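Local coordinates for Carboxylesterase/phospholipase family protein (PDB 4F21), which probably hydrolyses ester bonds as a serine hydrolase of the carboxylesterase and phospholipase family, with an alpha/beta hydrolase fold, at residues E31-W42 with L64-P72; A137-Y148 with I160-W170. All coordinates share one frame; numbering follows the deposited sequence.

Contact 1. Residues E31-W42 with L64-P72; sequences EPAKQARFCVIW and LDEIRFIFP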
loop_
_atom_site.group_PDB
_atom_site.type_symbol
_atom_site.label_atom_id
_atom_site.label_comp_id
_atom_site.label_asym_id
_atom_site.label_seq_id
_atom_site.Cartn_x
_atom_site.Cartn_y
_atom_site.Cartn_z
ATOM N N GLU A 31 -16.349 3.698 -11.281
ATOM C CA GLU A 31 -16.110 3.650 -12.714
ATOM C C GLU A 31 -15.874 5.065 -13.224
ATOM O O GLU A 31 -16.634 5.978 -12.902
ATOM C CB GLU A 31 -17.296 3.008 -13.434
ATOM C CG GLU A 31 -16.926 2.312 -14.730
ATOM C CD GLU A 31 -15.961 1.162 -14.513
ATOM O OE1 GLU A 31 -14.864 1.178 -15.112
ATOM O OE2 GLU A 31 -16.302 0.241 -13.741
ATOM N N PRO A 32 -14.810 5.257 -14.018
ATOM C CA PRO A 32 -14.419 6.597 -14.461
ATOM C C PRO A 32 -15.396 7.171 -15.481
ATOM O O PRO A 32 -16.170 6.424 -16.082
ATOM C CB PRO A 32 -13.052 6.358 -15.103
ATOM C CG PRO A 32 -13.112 4.954 -15.581
ATOM C CD PRO A 32 -13.919 4.215 -14.560
ATOM N N ALA A 33 -15.354 8.488 -15.661
ATOM C CA ALA A 33 -16.230 9.175 -16.603
ATOM C C ALA A 33 -16.007 8.686 -18.033
ATOM O O ALA A 33 -16.953 8.291 -18.715
ATOM C CB ALA A 33 -16.033 10.681 -16.509
ATOM N N LYS A 34 -14.757 8.718 -18.484
ATOM C CA LYS A 34 -14.412 8.166 -19.789
ATOM C C LYS A 34 -14.055 6.692 -19.627
ATOM O O LYS A 34 -14.212 6.127 -18.544
ATOM C CB LYS A 34 -13.247 8.934 -20.421
ATOM C CG LYS A 34 -13.521 10.414 -20.655
ATOM C CD LYS A 34 -12.336 11.102 -21.317
ATOM C CE LYS A 34 -12.610 12.581 -21.540
ATOM N NZ LYS A 34 -11.459 13.260 -22.199
ATOM N N GLN A 35 -13.575 6.074 -20.701
ATOM C CA GLN A 35 -13.223 4.660 -20.676
ATOM C C GLN A 35 -12.138 4.374 -19.644
ATOM O O GLN A 35 -11.191 5.142 -19.502
ATOM C CB GLN A 35 -12.758 4.204 -22.059
ATOM C CG GLN A 35 -12.524 2.710 -22.165
ATOM C CD GLN A 35 -11.831 2.324 -23.453
ATOM O OE1 GLN A 35 -10.891 2.990 -23.890
ATOM N NE2 GLN A 35 -12.295 1.245 -24.074
ATOM N N ALA A 36 -12.283 3.267 -18.923
ATOM C CA ALA A 36 -11.288 2.871 -17.933
ATOM C C ALA A 36 -10.012 2.423 -18.623
ATOM O O ALA A 36 -10.010 1.456 -19.380
ATOM C CB ALA A 36 -11.823 1.763 -17.042
ATOM N N ARG A 37 -8.928 3.143 -18.362
ATOM C CA ARG A 37 -7.631 2.806 -18.925
ATOM C C ARG A 37 -6.662 2.530 -17.782
ATOM O O ARG A 37 -5.684 1.801 -17.942
ATOM C CB ARG A 37 -7.126 3.947 -19.817
ATOM C CG ARG A 37 -5.933 3.589 -20.700
ATOM C CD ARG A 37 -5.828 4.516 -21.910
ATOM N NE ARG A 37 -5.644 5.919 -21.542
ATOM C CZ ARG A 37 -4.462 6.523 -21.451
ATOM N NH1 ARG A 37 -3.349 5.846 -21.693
ATOM N NH2 ARG A 37 -4.389 7.803 -21.110
ATOM N N PHE A 38 -6.960 3.107 -16.620
ATOM C CA PHE A 38 -6.106 2.974 -15.444
ATOM C C PHE A 38 -6.903 2.471 -14.246
ATOM O O PHE A 38 -8.131 2.445 -14.283
ATOM C CB PHE A 38 -5.449 4.315 -15.116
ATOM C CG PHE A 38 -4.709 4.926 -16.275
ATOM C CD1 PHE A 38 -3.550 4.343 -16.758
ATOM C CD2 PHE A 38 -5.166 6.087 -16.874
ATOM C CE1 PHE A 38 -2.868 4.902 -17.817
ATOM C CE2 PHE A 38 -4.484 6.651 -17.936
ATOM C CZ PHE A 38 -3.335 6.056 -18.406
ATOM N N CYS A 39 -6.206 2.066 -13.188
ATOM C CA CYS A 39 -6.874 1.532 -12.003
ATOM C C CYS A 39 -6.046 1.684 -10.727
ATOM O O CYS A 39 -4.835 1.474 -10.727
ATOM C CB CYS A 39 -7.256 0.063 -12.213
ATOM S SG CYS A 39 -8.188 -0.683 -10.852
ATOM N N VAL A 40 -6.708 2.060 -9.640
ATOM C CA VAL A 40 -6.034 2.186 -8.354
ATOM C C VAL A 40 -6.712 1.316 -7.304
ATOM O O VAL A 40 -7.865 1.550 -6.932
ATOM C CB VAL A 40 -5.987 3.645 -7.853
ATOM C CG1 VAL A 40 -5.013 3.769 -6.684
ATOM C CG2 VAL A 40 -5.580 4.578 -8.974
ATOM N N ILE A 41 -5.990 0.302 -6.842
ATOM C CA ILE A 41 -6.476 -0.551 -5.775
ATOM C C ILE A 41 -6.043 0.032 -4.435
ATOM O O ILE A 41 -4.863 -0.009 -4.083
ATOM C CB ILE A 41 -5.966 -1.991 -5.938
ATOM C CG1 ILE A 41 -6.343 -2.519 -7.323
ATOM C CG2 ILE A 41 -6.532 -2.889 -4.849
ATOM C CD1 ILE A 41 -5.968 -3.961 -7.558
ATOM N N TRP A 42 -7.007 0.595 -3.708
ATOM C CA TRP A 42 -6.760 1.245 -2.421
ATOM C C TRP A 42 -7.178 0.344 -1.261
ATOM O O TRP A 42 -8.361 0.042 -1.092
ATOM C CB TRP A 42 -7.516 2.575 -2.343
ATOM C CG TRP A 42 -7.079 3.455 -1.207
ATOM C CD1 TRP A 42 -7.477 3.369 0.096
ATOM C CD2 TRP A 42 -6.165 4.557 -1.275
ATOM N NE1 TRP A 42 -6.862 4.344 0.844
ATOM C CE2 TRP A 42 -6.054 5.088 0.025
ATOM C CE3 TRP A 42 -5.428 5.145 -2.309
ATOM C CZ2 TRP A 42 -5.234 6.176 0.320
ATOM C CZ3 TRP A 42 -4.615 6.227 -2.014
ATOM C CH2 TRP A 42 -4.525 6.731 -0.711
ATOM N N LEU A 64 -9.611 12.157 -13.542
ATOM C CA LEU A 64 -10.136 10.836 -13.233
ATOM C C LEU A 64 -11.088 10.401 -14.336
ATOM O O LEU A 64 -11.987 9.587 -14.122
ATOM C CB LEU A 64 -10.842 10.834 -11.878
ATOM C CG LEU A 64 -9.955 11.186 -10.682
ATOM C CD1 LEU A 64 -10.750 11.099 -9.395
ATOM C CD2 LEU A 64 -8.721 10.292 -10.619
ATOM N N ASP A 65 -10.879 10.967 -15.518
ATOM C CA ASP A 65 -11.605 10.564 -16.712
ATOM C C ASP A 65 -11.373 9.089 -17.033
ATOM O O ASP A 65 -12.291 8.392 -17.455
ATOM C CB ASP A 65 -11.187 11.425 -17.904
ATOM C CG ASP A 65 -11.800 12.811 -17.867
ATOM O OD1 ASP A 65 -11.089 13.788 -18.183
ATOM O OD2 ASP A 65 -12.996 12.924 -17.527
ATOM N N GLU A 66 -10.149 8.613 -16.821
ATOM C CA GLU A 66 -9.787 7.257 -17.226
ATOM C C GLU A 66 -9.226 6.405 -16.091
ATOM O O GLU A 66 -8.356 5.565 -16.320
ATOM C CB GLU A 66 -8.771 7.307 -18.369
ATOM C CG GLU A 66 -9.177 8.192 -19.530
ATOM C CD GLU A 66 -8.192 8.128 -20.678
ATOM O OE1 GLU A 66 -8.256 7.157 -21.460
ATOM O OE2 GLU A 66 -7.354 9.047 -20.795
ATOM N N ILE A 67 -9.723 6.610 -14.876
ATOM C CA ILE A 67 -9.209 5.871 -13.722
ATOM C C ILE A 67 -10.304 5.162 -12.921
ATOM O O ILE A 67 -11.166 5.806 -12.322
ATOM C CB ILE A 67 -8.394 6.786 -12.780
ATOM C CG1 ILE A 67 -7.210 7.398 -13.527
ATOM C CG2 ILE A 67 -7.896 6.007 -11.578
ATOM C CD1 ILE A 67 -6.360 8.310 -12.682
ATOM N N ARG A 68 -10.261 3.830 -12.922
ATOM C CA ARG A 68 -11.158 3.019 -12.107
ATOM C C ARG A 68 -10.609 2.899 -10.695
ATOM O O ARG A 68 -9.419 2.668 -10.507
ATOM C CB ARG A 68 -11.306 1.620 -12.701
ATOM C CG ARG A 68 -12.134 0.671 -11.838
ATOM C CD ARG A 68 -12.100 -0.756 -12.364
ATOM N NE ARG A 68 -12.832 -0.906 -13.618
ATOM C CZ ARG A 68 -12.261 -1.014 -14.811
ATOM N NH1 ARG A 68 -10.943 -0.985 -14.915
ATOM N NH2 ARG A 68 -13.007 -1.151 -15.900
ATOM N N PHE A 69 -11.473 3.047 -9.697
ATOM C CA PHE A 69 -11.033 2.913 -8.311
ATOM C C PHE A 69 -11.604 1.670 -7.631
ATOM O O PHE A 69 -12.818 1.433 -7.660
ATOM C CB PHE A 69 -11.366 4.170 -7.505
ATOM C CG PHE A 69 -10.360 5.281 -7.667
ATOM C CD1 PHE A 69 -10.553 6.282 -8.602
ATOM C CD2 PHE A 69 -9.222 5.323 -6.877
ATOM C CE1 PHE A 69 -9.631 7.303 -8.745
ATOM C CE2 PHE A 69 -8.298 6.341 -7.017
ATOM C CZ PHE A 69 -8.503 7.332 -7.952
ATOM N N ILE A 70 -10.716 0.888 -7.019
ATOM C CA ILE A 70 -11.102 -0.331 -6.311
ATOM C C ILE A 70 -10.862 -0.206 -4.807
ATOM O O ILE A 70 -9.722 -0.082 -4.369
ATOM C CB ILE A 70 -10.311 -1.544 -6.829
ATOM C CG1 ILE A 70 -10.546 -1.727 -8.325
ATOM C CG2 ILE A 70 -10.704 -2.807 -6.074
ATOM C CD1 ILE A 70 -11.996 -1.941 -8.680
ATOM N N PHE A 71 -11.942 -0.239 -4.027
ATOM C CA PHE A 71 -11.865 -0.170 -2.569
ATOM C C PHE A 71 -12.365 -1.456 -1.916
ATOM O O PHE A 71 -13.526 -1.530 -1.511
ATOM C CB PHE A 71 -12.708 0.993 -2.039
ATOM C CG PHE A 71 -12.088 2.343 -2.240
ATOM C CD1 PHE A 71 -11.191 2.850 -1.318
ATOM C CD2 PHE A 71 -12.421 3.113 -3.341
ATOM C CE1 PHE A 71 -10.623 4.095 -1.496
ATOM C CE2 PHE A 71 -11.856 4.359 -3.526
ATOM C CZ PHE A 71 -10.955 4.851 -2.602
ATOM N N PRO A 72 -11.494 -2.471 -1.800
ATOM C CA PRO A 72 -11.879 -3.735 -1.159
ATOM C C PRO A 72 -12.267 -3.540 0.304
ATOM O O PRO A 72 -11.672 -2.703 0.985
ATOM C CB PRO A 72 -10.606 -4.580 -1.257
ATOM C CG PRO A 72 -9.831 -3.975 -2.374
ATOM C CD PRO A 72 -10.114 -2.511 -2.308
HETATM O O HOH W 1 -10.260 0.219 0.629
#
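Phe38 pairs with Ile67 at the start of a parallel beta bridge series between strands 38-42 and 67-72, neighbours in the central sheet of the alpha/beta hydrolase fold. Cys39 with Arg68, Val40 with Phe69 and Ile41 with Ile70 continue the register, and the segment axes diverge by 19°. The hydrogen bonds weave as parallel strands require: Phe38, Val40 and Trp42 donate through their N atoms to the O atoms of Glu66, Arg68 and Ile70, while Phe38 O and Val40 O accept from the N atoms of Arg68 and Ile70. Glu66 O is gripped twice, since Arg37 N also reaches it.

Salt bridges gather at the loop end of the strands. Arg37 holds Glu66 side-on, NE reaching OE1 at 2.9 Å and NH2 reaching OE2 at 3.2 Å. A bend at chi3 (61°) brings the guanidinium round so that both acceptors lie near its plane; seen from the carboxylate, the two nitrogens arrive from above, and the groups are turned 44° apart. Glu31 runs alongside Arg68, OE1 standing 3.1 Å from NH2, and the methyl of Ala36 covers one face of that guanidinium.

Apolar packing differs on the two faces of the sheet. Where Phe38, Val40, Ile67 and Phe69 project, Val40 CB meets Phe69 CE2 at 3.6 Å, its CG2 touches Ile67 CG2, and Phe244 stacks on the Phe38 ring. Across the sheet, Cys39 SG lies 3.6 Å from Ile70 CG1, and both side chains pack against Gln124 of helix 111-126. At the far end a water bridges the two strands, donating to Trp42 O at 2.6 Å and to Pro72 O at 3.3 Å.

Contact 2. Residues A137-Y148 with I160-W170; sequences AGFSQGGIIATY and IMALSTYLPAW
Tyr148 presents one ring face to Leu167, whose CD1 methyl lies 4.2 Å from the ring centroid in a CH-pi contact. In the plane of the same ring, its OH is directed at Pro168 O, although the modelled separation is too short for its length to be trusted. Trp170 CE3 comes to the ring's edge, 4.0 Å from Tyr148 CE1.

Nearer the sheet, the chain illustrates the nucleophile elbow of alpha/beta hydrolases. Strand 137-139 ends in a type II' turn from Phe139 to Gly142, with Ser140 at its second position in the strained backbone conformation (phi 55°, psi -116°) expected of such an elbow. Ser140 OG is hydrogen-bonded to His226 NE2, consistent with a catalytic triad completed by Asp194. Strand 160-163 steadies the turn from beside it: Ser140 N donates to Leu163 O at 2.7 Å in a nearly straight bond. Thr165 OG1 lies 2.7 Å from Ser140 O and 3.1 Å from Leu163 O, two acceptors competing for its one proton. Gly143 has no side chain, and its CA comes within 3.2 Å of Thr165 OG1.

Ile144 fills the next layer with its branches divided between partners. The Ile144 and Thr165 side chains cross at about a right angle, with Ile144 CG1 3.5 Å from Thr165 CG2, while Ile144 CG2, anti to the backbone N, rests 3.6 Å from Pro168 CG.

The unit is a right-handed beta-alpha-beta crossover, strand 134-139 through helix 144-150 to strand 159-163. Strand 38-44 flanks it on one side and strand 186-191 on the other; helix 230-243 packs on Met161, and helix 199-210 on Thr147, Tyr166 and Leu167.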
loop_
_atom_site.group_PDB
_atom_site.type_symbol
_atom_site.label_atom_id
_atom_site.label_comp_id
_atom_site.label_asym_id
_atom_site.label_seq_id
_atom_site.Cartn_x
_atom_site.Cartn_y
_atom_site.Cartn_z
ATOM N N ALA A 137 -2.062 0.893 -3.620
ATOM C CA ALA A 137 -1.830 1.846 -2.544
ATOM C C ALA A 137 -2.350 1.275 -1.233
ATOM O O ALA A 137 -3.370 0.585 -1.211
ATOM C CB ALA A 137 -2.510 3.167 -2.850
ATOM N N GLY A 138 -1.650 1.558 -0.140
ATOM C CA GLY A 138 -2.058 1.047 1.153
ATOM C C GLY A 138 -1.820 2.028 2.281
ATOM O O GLY A 138 -0.879 2.815 2.234
ATOM N N PHE A 139 -2.683 1.984 3.292
ATOM C CA PHE A 139 -2.514 2.807 4.484
ATOM C C PHE A 139 -2.461 1.941 5.742
ATOM O O PHE A 139 -3.285 1.041 5.922
ATOM C CB PHE A 139 -3.641 3.839 4.602
ATOM C CG PHE A 139 -3.639 4.591 5.908
ATOM C CD1 PHE A 139 -2.813 5.687 6.092
ATOM C CD2 PHE A 139 -4.463 4.202 6.952
ATOM C CE1 PHE A 139 -2.809 6.377 7.291
ATOM C CE2 PHE A 139 -4.462 4.888 8.153
ATOM C CZ PHE A 139 -3.638 5.975 8.321
ATOM N N SER A 140 -1.480 2.223 6.596
ATOM C CA SER A 140 -1.364 1.593 7.910
ATOM C C SER A 140 -1.351 0.075 7.793
ATOM O O SER A 140 -0.436 -0.509 7.215
ATOM C CB SER A 140 -2.506 2.048 8.826
ATOM O OG SER A 140 -2.417 1.455 10.107
ATOM N N GLN A 141 -2.380 -0.552 8.353
ATOM C CA GLN A 141 -2.494 -2.003 8.379
ATOM C C GLN A 141 -2.506 -2.568 6.965
ATOM O O GLN A 141 -1.987 -3.652 6.712
ATOM C CB GLN A 141 -3.778 -2.402 9.106
ATOM C CG GLN A 141 -3.799 -3.823 9.625
ATOM C CD GLN A 141 -5.058 -4.126 10.413
ATOM O OE1 GLN A 141 -6.082 -3.462 10.248
ATOM N NE2 GLN A 141 -4.987 -5.129 11.282
ATOM N N GLY A 142 -3.099 -1.815 6.045
ATOM C CA GLY A 142 -3.242 -2.253 4.672
ATOM C C GLY A 142 -1.985 -2.104 3.843
ATOM O O GLY A 142 -1.754 -2.884 2.916
ATOM N N GLY A 143 -1.167 -1.111 4.183
ATOM C CA GLY A 143 0.027 -0.791 3.416
ATOM C C GLY A 143 0.999 -1.942 3.232
ATOM O O GLY A 143 1.841 -1.921 2.333
ATOM N N ILE A 144 0.881 -2.946 4.093
ATOM C CA ILE A 144 1.714 -4.138 4.022
ATOM C C ILE A 144 1.379 -4.973 2.785
ATOM O O ILE A 144 2.271 -5.471 2.094
ATOM C CB ILE A 144 1.512 -5.013 5.273
ATOM C CG1 ILE A 144 1.579 -4.156 6.540
ATOM C CG2 ILE A 144 2.534 -6.138 5.309
ATOM C CD1 ILE A 144 0.917 -4.783 7.749
ATOM N N ILE A 145 0.085 -5.103 2.506
ATOM C CA ILE A 145 -0.399 -6.013 1.469
ATOM C C ILE A 145 -0.276 -5.417 0.063
ATOM O O ILE A 145 -0.606 -6.067 -0.928
ATOM C CB ILE A 145 -1.863 -6.430 1.746
ATOM C CG1 ILE A 145 -2.088 -6.604 3.247
ATOM C CG2 ILE A 145 -2.213 -7.726 1.028
ATOM C CD1 ILE A 145 -1.332 -7.771 3.852
ATOM N N ALA A 146 0.205 -4.181 -0.021
ATOM C CA ALA A 146 0.384 -3.529 -1.315
ATOM C C ALA A 146 1.817 -3.672 -1.808
ATOM O O ALA A 146 2.062 -3.998 -2.973
ATOM C CB ALA A 146 -0.003 -2.065 -1.229
ATOM N N THR A 147 2.761 -3.419 -0.907
ATOM C CA THR A 147 4.178 -3.506 -1.232
ATOM C C THR A 147 4.571 -4.953 -1.494
ATOM O O THR A 147 4.927 -5.306 -2.622
ATOM C CB THR A 147 5.048 -2.901 -0.108
ATOM O OG1 THR A 147 4.789 -1.495 -0.011
ATOM C CG2 THR A 147 6.519 -3.106 -0.396
ATOM N N TYR A 148 4.473 -5.782 -0.452
ATOM C CA TYR A 148 4.797 -7.211 -0.522
ATOM C C TYR A 148 4.195 -7.906 -1.732
ATOM O O TYR A 148 4.843 -8.743 -2.357
ATOM C CB TYR A 148 4.328 -7.935 0.743
ATOM C CG TYR A 148 5.330 -7.937 1.876
ATOM C CD1 TYR A 148 6.695 -7.985 1.626
ATOM C CD2 TYR A 148 4.908 -7.894 3.197
ATOM C CE1 TYR A 148 7.609 -7.986 2.661
ATOM C CE2 TYR A 148 5.810 -7.896 4.234
ATOM C CZ TYR A 148 7.159 -7.942 3.963
ATOM O OH TYR A 148 8.056 -7.942 5.003
ATOM N N ILE A 160 3.321 1.472 -6.162
ATOM C CA ILE A 160 2.970 1.201 -4.776
ATOM C C ILE A 160 2.895 2.521 -4.022
ATOM O O ILE A 160 3.782 3.364 -4.151
ATOM C CB ILE A 160 4.018 0.308 -4.081
ATOM C CG1 ILE A 160 4.261 -0.973 -4.880
ATOM C CG2 ILE A 160 3.580 -0.017 -2.664
ATOM C CD1 ILE A 160 5.467 -1.758 -4.401
ATOM N N MET A 161 1.839 2.708 -3.241
ATOM C CA MET A 161 1.756 3.894 -2.392
ATOM C C MET A 161 1.636 3.539 -0.911
ATOM O O MET A 161 0.539 3.474 -0.352
ATOM C CB MET A 161 0.627 4.826 -2.838
ATOM C CG MET A 161 0.903 5.523 -4.163
ATOM S SD MET A 161 -0.175 6.934 -4.483
ATOM C CE MET A 161 -1.740 6.127 -4.795
ATOM N N ALA A 162 2.784 3.308 -0.286
ATOM C CA ALA A 162 2.835 2.965 1.126
ATOM C C ALA A 162 2.604 4.206 1.978
ATOM O O ALA A 162 3.312 5.204 1.844
ATOM C CB ALA A 162 4.170 2.320 1.468
ATOM N N LEU A 163 1.605 4.135 2.851
ATOM C CA LEU A 163 1.218 5.262 3.687
ATOM C C LEU A 163 1.122 4.823 5.139
ATOM O O LEU A 163 0.231 4.053 5.499
ATOM C CB LEU A 163 -0.136 5.816 3.236
ATOM C CG LEU A 163 -0.302 6.177 1.759
ATOM C CD1 LEU A 163 -1.743 5.973 1.325
ATOM C CD2 LEU A 163 0.122 7.607 1.512
ATOM N N SER A 164 2.049 5.310 5.959
ATOM C CA SER A 164 2.054 5.043 7.396
ATOM C C SER A 164 2.150 3.555 7.706
ATOM O O SER A 164 1.475 3.063 8.607
ATOM C CB SER A 164 0.803 5.630 8.047
ATOM O OG SER A 164 0.570 6.940 7.568
ATOM N N THR A 165 2.999 2.847 6.966
ATOM C CA THR A 165 3.071 1.395 7.078
ATOM C C THR A 165 4.489 0.851 7.251
ATOM O O THR A 165 5.410 1.223 6.522
ATOM C CB THR A 165 2.435 0.715 5.855
ATOM O OG1 THR A 165 1.069 1.129 5.731
ATOM C CG2 THR A 165 2.482 -0.781 6.015
ATOM N N TYR A 166 4.647 -0.043 8.221
ATOM C CA TYR A 166 5.918 -0.707 8.472
ATOM C C TYR A 166 6.061 -1.960 7.606
ATOM O O TYR A 166 5.154 -2.304 6.852
ATOM C CB TYR A 166 6.065 -1.050 9.960
ATOM C CG TYR A 166 5.142 -2.142 10.472
ATOM C CD1 TYR A 166 3.796 -2.174 10.128
ATOM C CD2 TYR A 166 5.623 -3.141 11.306
ATOM C CE1 TYR A 166 2.963 -3.172 10.598
ATOM C CE2 TYR A 166 4.799 -4.139 11.780
ATOM C CZ TYR A 166 3.471 -4.152 11.425
ATOM O OH TYR A 166 2.652 -5.153 11.898
ATOM N N LEU A 167 7.199 -2.636 7.718
ATOM C CA LEU A 167 7.471 -3.808 6.894
ATOM C C LEU A 167 7.710 -5.047 7.755
ATOM O O LEU A 167 8.853 -5.368 8.077
ATOM C CB LEU A 167 8.681 -3.543 5.997
ATOM C CG LEU A 167 8.707 -4.200 4.618
ATOM C CD1 LEU A 167 7.386 -3.985 3.899
ATOM C CD2 LEU A 167 9.852 -3.642 3.791
ATOM N N PRO A 168 6.626 -5.748 8.132
ATOM C CA PRO A 168 6.696 -6.913 9.021
ATOM C C PRO A 168 7.083 -8.183 8.277
ATOM O O PRO A 168 6.959 -8.234 7.054
ATOM C CB PRO A 168 5.259 -7.041 9.521
ATOM C CG PRO A 168 4.451 -6.580 8.373
ATOM C CD PRO A 168 5.239 -5.459 7.730
ATOM N N ALA A 169 7.539 -9.189 9.020
ATOM C CA ALA A 169 7.905 -10.488 8.457
ATOM C C ALA A 169 8.843 -10.360 7.260
ATOM O O ALA A 169 8.741 -11.120 6.298
ATOM C CB ALA A 169 6.659 -11.278 8.078
ATOM N N TRP A 170 9.751 -9.392 7.330
ATOM C CA TRP A 170 10.698 -9.140 6.250
ATOM C C TRP A 170 11.564 -10.366 5.968
ATOM O O TRP A 170 12.018 -10.563 4.845
ATOM C CB TRP A 170 11.562 -7.914 6.569
ATOM C CG TRP A 170 12.650 -7.644 5.566
ATOM C CD1 TRP A 170 13.992 -7.817 5.747
ATOM C CD2 TRP A 170 12.487 -7.155 4.228
ATOM N NE1 TRP A 170 14.672 -7.464 4.608
ATOM C CE2 TRP A 170 13.772 -7.056 3.661
ATOM C CE3 TRP A 170 11.380 -6.793 3.457
ATOM C CZ2 TRP A 170 13.981 -6.608 2.359
ATOM C CZ3 TRP A 170 11.590 -6.347 2.167
ATOM C CH2 TRP A 170 12.879 -6.258 1.630
#

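Overall arrangement
The two contacts join neighbouring parts of one sheet, strand 38-44 of contact 1 lying beside strand 134-139 of contact 2. Ile41 O probably accepts a hydrogen bond from Ala137 N across that seam, and the Trp42 ring packs on Ala137, Met161 and Leu163. Their places in the fold differ. Contact 1 lies about 17 Å, centre to centre, from the middle of the chain and is partly buried, so its strand core gives way to salt bridges at an exposed loop end. Contact 2, about 4 Å from that centre, is almost wholly buried and relies on apolar packing, hydroxyls and glycines around the probable nucleophile.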